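PDB 5XOI: oxidoreductase, 2OG-Fe oxygenase family protein, putative, expressed from Oryza sativa subsp. japonica, which probably acts as an iron- and 2-oxoglutarate-dependent dioxygenase of the AlkB family, this chain being its metal-binding oxygenase domain. Local coordinates for residues P5-L9 against E102-Q106; H22-V26 against W212-A217; M58-N63 against P82-P86; V93-I97 against L117-P122; P154-L160 against S184-F190. All blocks are in the same frame, centred on the assembly; numbering follows the deposited sequence.

Contact 1: residues P5-L9 against E102-Q106; sequences PLQYL and EFLRQ
Leu6 lays its CB over one face of the Phe103 ring, 4.0 Å from the ring centroid and 13° off the normal, a CH-pi contact. The two side chains run past each other in opposite senses, which carries Leu6 CD2 back to Phe103 CB, 3.6 Å away. Phe103 holds its ring out toward the strand because CG stands anti to the backbone N (chi1 169°). The rim of that ring continues along the strand: Phe103 CZ comes 3.6 Å from Leu6 O, and Phe103 CE2 lies 3.8 Å from Tyr8 CB. This is the close-packed part of the contact. Here the last turn of helix 87-106 rests against one of the two outermost strands of the large antiparallel sheet, part of the jelly-roll core of the 2-oxoglutarate oxygenases; the axes of the two short segments cross at -70°, 9.8 Å apart. Leu104 works from the buried flank, its CD2 meeting the edge of the Tyr8 ring at CD2, 3.8 Å away and near the ring plane, while Leu104 also packs on Val14 of the next strand. No hydrogen bond joins the two segments; on the solvent side Tyr8 OH bonds to Glu115, and the polar helix surface pairs within itself: Arg105 grips Glu102 OE1 side-on with NE and NH2, and Gln106 NE2 donates to Glu102 OE2 over 2.9 Å.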
# COMPACT_ATOMS: atom_id res chain seq x y z
N PRO A 5 -2.63 16.72 -9.73
CA PRO A 5 -2.10 16.44 -8.39
C PRO A 5 -2.88 15.35 -7.66
O PRO A 5 -2.28 14.52 -6.99
CB PRO A 5 -2.22 17.79 -7.66
CG PRO A 5 -3.04 18.67 -8.55
CD PRO A 5 -2.85 18.16 -9.94
N LEU A 6 -4.21 15.38 -7.76
CA LEU A 6 -5.06 14.30 -7.30
C LEU A 6 -5.87 13.80 -8.48
O LEU A 6 -6.43 14.60 -9.24
CB LEU A 6 -5.99 14.73 -6.16
CG LEU A 6 -5.39 14.54 -4.76
CD1 LEU A 6 -4.57 15.77 -4.38
CD2 LEU A 6 -6.49 14.29 -3.74
N GLN A 7 -5.91 12.49 -8.65
CA GLN A 7 -6.48 11.90 -9.84
C GLN A 7 -7.53 10.87 -9.45
O GLN A 7 -7.29 10.03 -8.58
CB GLN A 7 -5.39 11.27 -10.71
CG GLN A 7 -4.56 12.32 -11.42
CD GLN A 7 -3.25 11.76 -11.94
OE1 GLN A 7 -3.16 10.57 -12.23
NE2 GLN A 7 -2.24 12.61 -12.05
N TYR A 8 -8.70 10.98 -10.06
CA TYR A 8 -9.82 10.07 -9.83
C TYR A 8 -9.69 8.89 -10.78
O TYR A 8 -9.74 9.07 -12.01
CB TYR A 8 -11.13 10.83 -10.05
CG TYR A 8 -12.39 10.04 -9.87
CD1 TYR A 8 -12.98 9.38 -10.94
CD2 TYR A 8 -13.01 9.98 -8.63
CE1 TYR A 8 -14.15 8.67 -10.77
CE2 TYR A 8 -14.18 9.27 -8.46
CZ TYR A 8 -14.75 8.62 -9.53
OH TYR A 8 -15.92 7.93 -9.35
N LEU A 9 -9.51 7.69 -10.24
CA LEU A 9 -9.32 6.53 -11.10
C LEU A 9 -10.60 5.75 -11.34
O LEU A 9 -10.77 5.17 -12.42
CB LEU A 9 -8.27 5.58 -10.50
CG LEU A 9 -6.86 6.14 -10.30
CD1 LEU A 9 -5.91 4.99 -10.01
CD2 LEU A 9 -6.41 6.93 -11.51
N GLU A 102 -11.81 15.72 0.36
CA GLU A 102 -11.98 17.09 -0.10
C GLU A 102 -11.98 17.15 -1.62
O GLU A 102 -12.80 17.86 -2.22
CB GLU A 102 -10.87 17.98 0.47
CG GLU A 102 -10.91 19.42 -0.02
CD GLU A 102 -12.13 20.17 0.48
OE1 GLU A 102 -12.74 19.71 1.47
OE2 GLU A 102 -12.47 21.21 -0.13
N PHE A 103 -11.08 16.39 -2.25
CA PHE A 103 -11.08 16.28 -3.71
C PHE A 103 -12.42 15.75 -4.22
O PHE A 103 -13.01 16.31 -5.15
CB PHE A 103 -9.92 15.38 -4.12
CG PHE A 103 -9.92 14.95 -5.55
CD1 PHE A 103 -9.69 15.86 -6.56
CD2 PHE A 103 -10.09 13.61 -5.88
CE1 PHE A 103 -9.66 15.46 -7.89
CE2 PHE A 103 -10.07 13.20 -7.21
CZ PHE A 103 -9.85 14.13 -8.22
N LEU A 104 -12.91 14.65 -3.62
CA LEU A 104 -14.18 14.08 -4.05
C LEU A 104 -15.35 15.03 -3.81
O LEU A 104 -16.31 15.04 -4.59
CB LEU A 104 -14.43 12.75 -3.33
CG LEU A 104 -13.45 11.59 -3.62
CD1 LEU A 104 -13.61 10.49 -2.61
CD2 LEU A 104 -13.67 11.03 -5.01
N ARG A 105 -15.29 15.82 -2.73
CA ARG A 105 -16.29 16.86 -2.52
C ARG A 105 -16.30 17.86 -3.67
O ARG A 105 -17.37 18.26 -4.15
CB ARG A 105 -16.00 17.60 -1.21
CG ARG A 105 -16.67 17.06 0.02
CD ARG A 105 -16.44 17.99 1.21
NE ARG A 105 -15.09 17.93 1.75
CZ ARG A 105 -14.65 17.03 2.62
NH1 ARG A 105 -15.46 16.07 3.09
NH2 ARG A 105 -13.40 17.08 3.03
N GLN A 106 -15.12 18.30 -4.10
CA GLN A 106 -15.08 19.33 -5.12
C GLN A 106 -15.46 18.78 -6.50
O GLN A 106 -16.01 19.52 -7.32
CB GLN A 106 -13.70 19.99 -5.15
CG GLN A 106 -13.45 20.88 -3.92
CD GLN A 106 -12.11 21.57 -3.97
OE1 GLN A 106 -11.60 21.87 -5.05
NE2 GLN A 106 -11.53 21.82 -2.80

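Contact 2: residues H22-V26 against W212-A217; sequences HDDQV and WLTDEA
Helices 22-37 and 211-217 bring Val26 and Ala217 together with their CA atoms 5.3 Å apart, the axes of the two short segments crossing at -55° with a closest approach of 10.1 Å. The packing is knobs-into-holes at Val26, whose side chain sits among Trp212, Leu213, Glu216 and Ala217. Its two methyls divide the work: CG2 faces the edge of the Trp212 ring at CZ3 and also meets Leu213 CD1, whereas CG1 turns to Ala217 CB.

At the outer end of the interface, His22 and Trp212 form an offset stack. The imidazole lies over the six-membered ring with centroids 4.3 Å apart and planes only 17° from parallel. Trp212 reaches this position with CG between its own backbone N and carbonyl carbon, and its opposite face is covered by Leu213 CB. Gln25 comes to the edge of the indole at about a right angle, NE2 3.9 Å from Trp212 CH2. Its amide is held at both ends, OE1 by Ser184 and NE2 by the backbone oxygen of Leu20, which fixes its rotation and ties the helix pair to the turn leading into strand 187-190.

The His22 ring is held a second way by Glu216, an extended side chain crossing it roughly perpendicularly. The nearby carboxylate would probably favour a protonated imidazole. His22 NE2 donates to Glu216 OE1 over 2.7 Å, arriving on the syn side though somewhat out of the carboxylate plane, and the bond is bent, with an N-H...O angle of 146°.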
# COMPACT_ATOMS: atom_id res chain seq x y z
N HIS A 22 9.14 15.53 1.43
CA HIS A 22 10.55 15.16 1.35
C HIS A 22 11.02 14.43 2.60
O HIS A 22 11.49 13.28 2.54
CB HIS A 22 11.39 16.43 1.13
CG HIS A 22 12.87 16.23 1.19
ND1 HIS A 22 13.71 16.57 0.15
CD2 HIS A 22 13.68 15.76 2.17
CE1 HIS A 22 14.96 16.30 0.48
NE2 HIS A 22 14.97 15.80 1.70
N ASP A 23 10.93 15.11 3.75
CA ASP A 23 11.50 14.55 4.98
C ASP A 23 10.70 13.34 5.44
O ASP A 23 11.26 12.46 6.11
CB ASP A 23 11.54 15.62 6.07
CG ASP A 23 12.80 16.49 6.00
OD1 ASP A 23 13.78 16.08 5.34
OD2 ASP A 23 12.82 17.58 6.62
N ASP A 24 9.42 13.28 5.10
CA ASP A 24 8.61 12.12 5.47
C ASP A 24 9.04 10.88 4.70
O ASP A 24 9.07 9.79 5.28
CB ASP A 24 7.13 12.40 5.23
CG ASP A 24 6.60 13.44 6.18
OD1 ASP A 24 7.19 13.60 7.27
OD2 ASP A 24 5.60 14.10 5.84
N GLN A 25 9.33 11.01 3.41
CA GLN A 25 9.84 9.87 2.64
C GLN A 25 11.15 9.38 3.23
O GLN A 25 11.36 8.17 3.41
CB GLN A 25 10.03 10.26 1.17
CG GLN A 25 8.75 10.45 0.38
CD GLN A 25 9.00 10.59 -1.11
OE1 GLN A 25 9.60 9.72 -1.74
NE2 GLN A 25 8.55 11.70 -1.67
N VAL A 26 12.06 10.30 3.55
CA VAL A 26 13.31 9.88 4.17
C VAL A 26 13.05 9.20 5.50
O VAL A 26 13.63 8.15 5.81
CB VAL A 26 14.25 11.09 4.33
CG1 VAL A 26 15.54 10.66 5.03
CG2 VAL A 26 14.54 11.69 2.97
N TRP A 212 17.72 12.43 -4.88
CA TRP A 212 17.82 12.95 -3.52
C TRP A 212 17.38 11.92 -2.49
O TRP A 212 17.96 11.84 -1.40
CB TRP A 212 17.00 14.24 -3.38
CG TRP A 212 15.54 14.05 -3.62
CD1 TRP A 212 14.86 14.25 -4.78
CD2 TRP A 212 14.56 13.64 -2.65
NE1 TRP A 212 13.52 13.98 -4.61
CE2 TRP A 212 13.31 13.61 -3.31
CE3 TRP A 212 14.62 13.30 -1.29
CZ2 TRP A 212 12.14 13.23 -2.66
CZ3 TRP A 212 13.45 12.93 -0.65
CH2 TRP A 212 12.22 12.91 -1.34
N LEU A 213 16.38 11.10 -2.83
CA LEU A 213 15.92 10.09 -1.88
C LEU A 213 16.92 8.95 -1.76
O LEU A 213 17.23 8.49 -0.66
CB LEU A 213 14.55 9.57 -2.30
CG LEU A 213 13.95 8.53 -1.36
CD1 LEU A 213 13.82 9.12 0.04
CD2 LEU A 213 12.61 8.03 -1.88
N THR A 214 17.42 8.46 -2.90
CA THR A 214 18.45 7.43 -2.86
C THR A 214 19.65 7.89 -2.04
O THR A 214 20.20 7.11 -1.25
CB THR A 214 18.89 7.09 -4.29
OG1 THR A 214 17.76 6.56 -5.01
CG2 THR A 214 20.01 6.07 -4.28
N ASP A 215 20.03 9.16 -2.20
CA ASP A 215 21.21 9.70 -1.54
C ASP A 215 20.97 9.95 -0.06
O ASP A 215 21.80 9.58 0.78
CB ASP A 215 21.64 11.00 -2.21
CG ASP A 215 22.51 10.79 -3.44
OD1 ASP A 215 22.71 9.62 -3.84
OD2 ASP A 215 23.00 11.79 -3.99
N GLU A 216 19.86 10.60 0.28
CA GLU A 216 19.66 10.98 1.68
C GLU A 216 19.24 9.78 2.53
O GLU A 216 19.68 9.66 3.68
CB GLU A 216 18.62 12.10 1.78
CG GLU A 216 19.08 13.40 1.13
CD GLU A 216 18.07 14.51 1.27
OE1 GLU A 216 17.23 14.43 2.20
OE2 GLU A 216 18.13 15.48 0.47
N ALA A 217 18.42 8.89 1.98
CA ALA A 217 17.93 7.74 2.72
C ALA A 217 18.78 6.49 2.53
O ALA A 217 18.51 5.47 3.17
CB ALA A 217 16.48 7.42 2.31

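Contact 3: residues M58-N63 against P82-P86; sequences MCLGKN and PPSIP
Leu60 packs along the proline-rich segment 82-86 with CB and both methyls. Leu60 CB starts close to the backbone, 3.6 Å from Pro83 O and 3.9 Å from Ile85 CG1. With CG anti to the carbonyl carbon (chi1 -43°), the fork opens over two prolines: Leu60 CD2 meets Pro83 CB, while Leu60 CD1 goes on to Pro86 CD, also 3.9 Å away. Met58 CE reaches the same Pro83 ring at CD, 3.7 Å off, its side chain crossing the proline at about a right angle.

One backbone bond fastens the two segments. Gly61 N donates to Pro83 O over 2.8 Å, nearly straight at 164° and in the carbonyl plane. Gly61 has a positive phi of 81°, and Ile85 CG1 packs close beside it, leaving little room for a side chain, so glycine suits this corner of the chain. Beyond it Pro82 packs its CG against Asn63 CB.

The segment 82-86 thus lies along the end of strand 55-59, the outermost strand at this side of the large sheet, whose inner neighbour is strand 124-131. Leu60 also touches Leu35 of helix 22-37 and Phe89 of helix 87-106, the helix for which Pro86 is the N-cap.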
# COMPACT_ATOMS: atom_id res chain seq x y z
N MET A 58 7.22 -7.41 5.63
CA MET A 58 7.11 -7.44 7.08
C MET A 58 5.86 -6.66 7.43
O MET A 58 5.44 -5.76 6.69
CB MET A 58 8.35 -6.87 7.78
CG MET A 58 8.56 -5.37 7.62
SD MET A 58 9.68 -4.66 8.88
CE MET A 58 8.71 -4.83 10.37
N CYS A 59 5.24 -7.01 8.55
CA CYS A 59 4.03 -6.32 8.96
C CYS A 59 4.33 -5.41 10.14
O CYS A 59 5.23 -5.67 10.94
CB CYS A 59 2.92 -7.31 9.31
SG CYS A 59 2.27 -8.23 7.89
N LEU A 60 3.57 -4.32 10.22
CA LEU A 60 3.50 -3.51 11.42
C LEU A 60 2.07 -3.54 11.93
O LEU A 60 1.13 -3.60 11.14
CB LEU A 60 3.91 -2.05 11.16
CG LEU A 60 5.13 -1.81 10.28
CD1 LEU A 60 5.26 -0.30 9.99
CD2 LEU A 60 6.37 -2.33 10.96
N GLY A 61 1.92 -3.48 13.25
CA GLY A 61 0.62 -3.64 13.87
C GLY A 61 0.27 -5.11 13.97
O GLY A 61 0.99 -5.87 14.62
N LYS A 62 -0.82 -5.53 13.34
CA LYS A 62 -1.16 -6.94 13.27
C LYS A 62 -0.35 -7.63 12.18
O LYS A 62 0.12 -7.00 11.22
CB LYS A 62 -2.66 -7.11 13.01
CG LYS A 62 -3.50 -7.23 14.28
CD LYS A 62 -3.59 -5.91 15.05
CE LYS A 62 -4.16 -6.10 16.47
NZ LYS A 62 -3.14 -6.53 17.48
N ASN A 63 -0.19 -8.93 12.31
CA ASN A 63 0.56 -9.70 11.33
C ASN A 63 -0.37 -10.44 10.38
O ASN A 63 -1.36 -11.04 10.82
CB ASN A 63 1.48 -10.71 12.02
CG ASN A 63 2.34 -11.46 11.04
OD1 ASN A 63 3.18 -10.86 10.38
ND2 ASN A 63 2.13 -12.78 10.95
N PRO A 82 5.12 -8.20 15.52
CA PRO A 82 5.45 -7.09 14.64
C PRO A 82 5.63 -5.81 15.42
O PRO A 82 5.00 -5.61 16.48
CB PRO A 82 4.23 -7.02 13.69
CG PRO A 82 3.20 -7.94 14.26
CD PRO A 82 3.89 -8.90 15.13
N PRO A 83 6.51 -4.92 14.98
CA PRO A 83 6.53 -3.57 15.53
C PRO A 83 5.16 -2.93 15.38
O PRO A 83 4.39 -3.27 14.49
CB PRO A 83 7.58 -2.84 14.67
CG PRO A 83 8.41 -3.95 14.06
CD PRO A 83 7.47 -5.11 13.88
N SER A 84 4.85 -1.99 16.28
CA SER A 84 3.60 -1.29 16.09
C SER A 84 3.73 -0.25 14.98
O SER A 84 4.84 0.11 14.56
CB SER A 84 3.15 -0.62 17.39
OG SER A 84 4.11 0.30 17.84
N ILE A 85 2.59 0.20 14.47
CA ILE A 85 2.57 1.22 13.42
C ILE A 85 2.98 2.55 14.03
O ILE A 85 2.33 3.01 14.99
CB ILE A 85 1.18 1.31 12.77
CG1 ILE A 85 0.75 -0.04 12.19
CG2 ILE A 85 1.16 2.40 11.69
CD1 ILE A 85 -0.64 -0.02 11.58
N PRO A 86 4.03 3.20 13.53
CA PRO A 86 4.38 4.53 14.02
C PRO A 86 3.21 5.49 13.89
O PRO A 86 2.48 5.47 12.89
CB PRO A 86 5.55 4.95 13.11
CG PRO A 86 6.15 3.65 12.66
CD PRO A 86 5.01 2.67 12.56

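Contact 4: residues V93-I97 against L117-P122; sequences VKDAI and LPPLSP
Lys94 NZ donates to Leu120 O across 2.8 Å, the main hydrogen bond between residues 93-97 and 117-122. The ammonium group approaches at a C=O...N angle of 135° and 21° out of the carbonyl plane. A second, weak bond runs from the same NZ to Ser121 OG at 3.3 Å, so one lysine straddles a backbone oxygen and the neighbouring hydroxyl. The bend at the end of the chain (chi4 -66°) swings NZ over to them, while CG and CE pass alongside Leu120 O. Two backbone N-H groups of the segment are satisfied from outside: Ser121 N donates to Gln230 OE1, and Leu117 N to Asn101 OD1 on the same helix. Pro118 O is the exception. It is buried here with no polar partner in the model, and Ile97 CG2 lies 4.0 Å from it.

The helix packs across one face of the large antiparallel sheet, against Val156, Phe158 and Ile189, and the segment 117-122 runs along the helix's flank before entering strand 124-131, the strand that carries the 2-oxoglutarate-binding Asn128 and Tyr130. Under the polar link the contact is apolar. Ile97 CD1 presses on Leu120 CB at 3.4 Å, tighter than usual van der Waals contact, the two side chains crossing at about a right angle. One turn back, Val93 CG1 touches both Leu120 CD2, 4.1 Å away, and the CG of Pro122.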
# COMPACT_ATOMS: atom_id res chain seq x y z
N VAL A 93 -1.69 8.75 6.81
CA VAL A 93 -2.83 8.02 6.25
C VAL A 93 -4.12 8.83 6.39
O VAL A 93 -4.90 8.96 5.45
CB VAL A 93 -2.96 6.64 6.92
CG1 VAL A 93 -4.33 6.03 6.63
CG2 VAL A 93 -1.85 5.69 6.43
N LYS A 94 -4.36 9.35 7.59
CA LYS A 94 -5.58 10.12 7.82
C LYS A 94 -5.59 11.41 7.01
O LYS A 94 -6.66 11.84 6.53
CB LYS A 94 -5.73 10.40 9.31
CG LYS A 94 -6.22 9.20 10.10
CD LYS A 94 -6.03 9.39 11.59
CE LYS A 94 -5.99 8.06 12.33
NZ LYS A 94 -7.30 7.35 12.26
N ASP A 95 -4.43 12.05 6.87
CA ASP A 95 -4.33 13.24 6.01
C ASP A 95 -4.66 12.90 4.56
O ASP A 95 -5.32 13.68 3.86
CB ASP A 95 -2.93 13.84 6.10
CG ASP A 95 -2.66 14.55 7.42
OD1 ASP A 95 -3.60 14.77 8.21
OD2 ASP A 95 -1.48 14.89 7.67
N ALA A 96 -4.18 11.74 4.08
CA ALA A 96 -4.45 11.33 2.71
C ALA A 96 -5.94 11.12 2.48
O ALA A 96 -6.48 11.51 1.44
CB ALA A 96 -3.66 10.06 2.38
N ILE A 97 -6.61 10.49 3.44
CA ILE A 97 -8.06 10.31 3.35
C ILE A 97 -8.76 11.66 3.37
O ILE A 97 -9.65 11.92 2.56
CB ILE A 97 -8.55 9.39 4.49
CG1 ILE A 97 -7.96 7.99 4.30
CG2 ILE A 97 -10.06 9.32 4.49
CD1 ILE A 97 -8.20 7.09 5.48
N LEU A 117 -14.93 8.70 1.02
CA LEU A 117 -14.28 7.51 1.55
C LEU A 117 -14.50 7.41 3.05
O LEU A 117 -14.40 8.42 3.76
CB LEU A 117 -12.79 7.57 1.26
CG LEU A 117 -12.38 7.33 -0.20
CD1 LEU A 117 -11.06 8.02 -0.47
CD2 LEU A 117 -12.30 5.83 -0.49
N PRO A 118 -14.78 6.22 3.58
CA PRO A 118 -14.91 6.06 5.03
C PRO A 118 -13.59 6.34 5.72
O PRO A 118 -12.51 6.21 5.11
CB PRO A 118 -15.31 4.58 5.19
CG PRO A 118 -15.78 4.14 3.83
CD PRO A 118 -14.99 4.96 2.85
N PRO A 119 -13.62 6.72 6.99
CA PRO A 119 -12.36 6.95 7.72
C PRO A 119 -11.61 5.64 7.93
O PRO A 119 -12.16 4.55 7.78
CB PRO A 119 -12.82 7.55 9.05
CG PRO A 119 -14.18 6.97 9.24
CD PRO A 119 -14.79 6.89 7.86
N LEU A 120 -10.34 5.77 8.27
CA LEU A 120 -9.52 4.59 8.52
C LEU A 120 -8.70 4.80 9.79
O LEU A 120 -8.07 5.84 9.97
CB LEU A 120 -8.59 4.29 7.34
CG LEU A 120 -8.03 2.88 7.24
CD1 LEU A 120 -9.13 1.88 6.91
CD2 LEU A 120 -6.88 2.82 6.19
N SER A 121 -8.72 3.79 10.65
CA SER A 121 -7.82 3.70 11.79
C SER A 121 -7.02 2.42 11.59
O SER A 121 -7.34 1.37 12.16
CB SER A 121 -8.59 3.70 13.11
OG SER A 121 -9.32 4.91 13.23
N PRO A 122 -5.98 2.47 10.75
CA PRO A 122 -5.31 1.22 10.35
C PRO A 122 -4.63 0.57 11.54
O PRO A 122 -3.97 1.22 12.34
CB PRO A 122 -4.29 1.68 9.30
CG PRO A 122 -4.03 3.11 9.63
CD PRO A 122 -5.32 3.66 10.18

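Contact 5: residues P154-L160 against S184-F190; sequences PVVSFSL and SGDVLIF
A water between the strands bridges two backbone oxygens, donating to Ser157 O at 2.8 Å and to Asp186 O. Ser159 OG lies beside it too, at a distance too short to be trusted in detail. Ser159 OG also bonds to Arg223, a residue that binds succinate and 2-oxoglutarate, which probably places the water just behind that pocket.

Toward Phe190 the strands pair as a regular antiparallel sheet. Val155-Phe190 and Ser157-Leu188 are hydrogen-bonded pairs, with Ser157 N to Leu188 O 2.8 Å; Val156-Ile189 and Phe158-Val187 are the non-hydrogen-bonded pairs between and beyond them. At the other end Gly185 N still donates to Ser159 O.

The side chains separate onto two faces. On one, the Phe190 ring folds back over its partner, CG between the backbone N and the carbonyl carbon (chi1 47°), and Val155 CB sits over its face, 3.7 Å from the ring centroid and 16° off the normal. Val155 CG1 touches CZ of the same ring. On the other, Val156 CG1 meets Val187 CG1, and Phe158 CD1 lies 3.7 Å from Val187 CG2.

The Phe158 face is covered by helices 87-106 and 22-37, while Phe190 turns toward His199 of the manganese site; strands 13-16 and 223-229 flank the pair within the sheet.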
# COMPACT_ATOMS: atom_id res chain seq x y z
N PRO A 154 -11.16 1.85 3.49
CA PRO A 154 -10.22 1.88 2.37
C PRO A 154 -8.88 1.23 2.68
O PRO A 154 -8.46 1.08 3.83
CB PRO A 154 -10.03 3.38 2.11
CG PRO A 154 -10.26 4.01 3.45
CD PRO A 154 -11.33 3.17 4.12
N VAL A 155 -8.21 0.85 1.60
CA VAL A 155 -6.79 0.50 1.61
C VAL A 155 -6.01 1.77 1.25
O VAL A 155 -6.34 2.42 0.26
CB VAL A 155 -6.50 -0.61 0.59
CG1 VAL A 155 -5.00 -0.96 0.54
CG2 VAL A 155 -7.36 -1.85 0.88
N VAL A 156 -4.99 2.10 2.04
CA VAL A 156 -4.15 3.28 1.78
C VAL A 156 -2.72 2.80 1.56
O VAL A 156 -2.14 2.18 2.45
CB VAL A 156 -4.21 4.30 2.92
CG1 VAL A 156 -3.26 5.46 2.65
CG2 VAL A 156 -5.64 4.80 3.13
N SER A 157 -2.15 3.13 0.40
CA SER A 157 -0.87 2.56 -0.04
C SER A 157 0.15 3.66 -0.32
O SER A 157 -0.09 4.52 -1.18
CB SER A 157 -1.09 1.70 -1.29
OG SER A 157 0.12 1.44 -1.97
N PHE A 158 1.30 3.60 0.36
CA PHE A 158 2.43 4.50 0.13
C PHE A 158 3.39 3.85 -0.87
O PHE A 158 3.67 2.65 -0.78
CB PHE A 158 3.25 4.76 1.40
CG PHE A 158 2.53 5.46 2.52
CD1 PHE A 158 1.24 5.94 2.39
CD2 PHE A 158 3.20 5.65 3.73
CE1 PHE A 158 0.62 6.59 3.44
CE2 PHE A 158 2.59 6.30 4.78
CZ PHE A 158 1.29 6.77 4.65
N SER A 159 3.97 4.66 -1.76
CA SER A 159 4.97 4.19 -2.71
C SER A 159 6.25 5.01 -2.54
O SER A 159 6.19 6.23 -2.46
CB SER A 159 4.47 4.31 -4.16
OG SER A 159 3.44 3.38 -4.45
N LEU A 160 7.39 4.33 -2.48
CA LEU A 160 8.67 5.02 -2.34
C LEU A 160 9.74 4.29 -3.13
O LEU A 160 9.76 3.06 -3.18
CB LEU A 160 9.12 5.12 -0.87
CG LEU A 160 8.20 5.82 0.14
CD1 LEU A 160 7.16 4.87 0.70
CD2 LEU A 160 9.03 6.40 1.28
N SER A 184 7.54 7.43 -6.70
CA SER A 184 7.95 7.71 -5.32
C SER A 184 7.20 8.92 -4.76
O SER A 184 7.17 9.99 -5.39
CB SER A 184 9.46 7.94 -5.25
OG SER A 184 9.91 7.86 -3.91
N GLY A 185 6.62 8.75 -3.58
CA GLY A 185 5.82 9.76 -2.92
C GLY A 185 4.34 9.66 -3.18
O GLY A 185 3.56 10.30 -2.46
N ASP A 186 3.91 8.88 -4.17
CA ASP A 186 2.49 8.75 -4.45
C ASP A 186 1.78 7.99 -3.34
O ASP A 186 2.33 7.07 -2.72
CB ASP A 186 2.24 8.03 -5.77
CG ASP A 186 2.63 8.85 -7.01
OD1 ASP A 186 3.00 10.04 -6.87
OD2 ASP A 186 2.56 8.29 -8.12
N VAL A 187 0.54 8.38 -3.07
CA VAL A 187 -0.33 7.64 -2.16
C VAL A 187 -1.58 7.27 -2.94
O VAL A 187 -2.19 8.12 -3.58
CB VAL A 187 -0.70 8.44 -0.90
CG1 VAL A 187 -1.77 7.69 -0.08
CG2 VAL A 187 0.53 8.66 -0.05
N LEU A 188 -1.93 5.99 -2.92
CA LEU A 188 -3.11 5.47 -3.60
C LEU A 188 -4.11 5.00 -2.55
O LEU A 188 -3.72 4.35 -1.58
CB LEU A 188 -2.74 4.31 -4.52
CG LEU A 188 -3.92 3.59 -5.18
CD1 LEU A 188 -4.57 4.50 -6.22
CD2 LEU A 188 -3.44 2.30 -5.83
N ILE A 189 -5.39 5.35 -2.73
CA ILE A 189 -6.45 4.91 -1.82
C ILE A 189 -7.51 4.21 -2.65
O ILE A 189 -7.95 4.74 -3.67
CB ILE A 189 -7.07 6.10 -1.05
CG1 ILE A 189 -5.99 6.86 -0.28
CG2 ILE A 189 -8.15 5.58 -0.09
CD1 ILE A 189 -6.53 7.96 0.60
N PHE A 190 -7.92 3.01 -2.22
CA PHE A 190 -9.12 2.40 -2.79
C PHE A 190 -10.05 1.93 -1.68
O PHE A 190 -9.66 1.14 -0.81
CB PHE A 190 -8.81 1.28 -3.81
CG PHE A 190 -7.78 0.23 -3.39
CD1 PHE A 190 -6.41 0.48 -3.52
CD2 PHE A 190 -8.18 -1.05 -3.02
CE1 PHE A 190 -5.47 -0.50 -3.21
CE2 PHE A 190 -7.25 -2.03 -2.70
CZ PHE A 190 -5.89 -1.76 -2.79
O HOH W 1 1.27 4.26 -3.58

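In the fold
Contact 5 lies about 5 Å from the chain centre, in mid-sheet; contacts 1, 2 and 4 touch it, while contact 3 stands about 8 Å off at the nearest atoms. Contacts 1 and 3 reach the outermost strands, 6-10 and 55-59, their centres 30 Å apart on opposite sides of the chain's centre. Contacts 1 and 4 share helix 87-106, and the centres of contacts 4 and 5 are 11 Å apart. Along the chain contact 1 encloses contact 3, alternates with contacts 2 and 4, and closes before contact 5 opens; contact 2 spans contacts 3, 4 and 5. Helices thus back one sheet face, leaving the other to the metal and 2-oxoglutarate site.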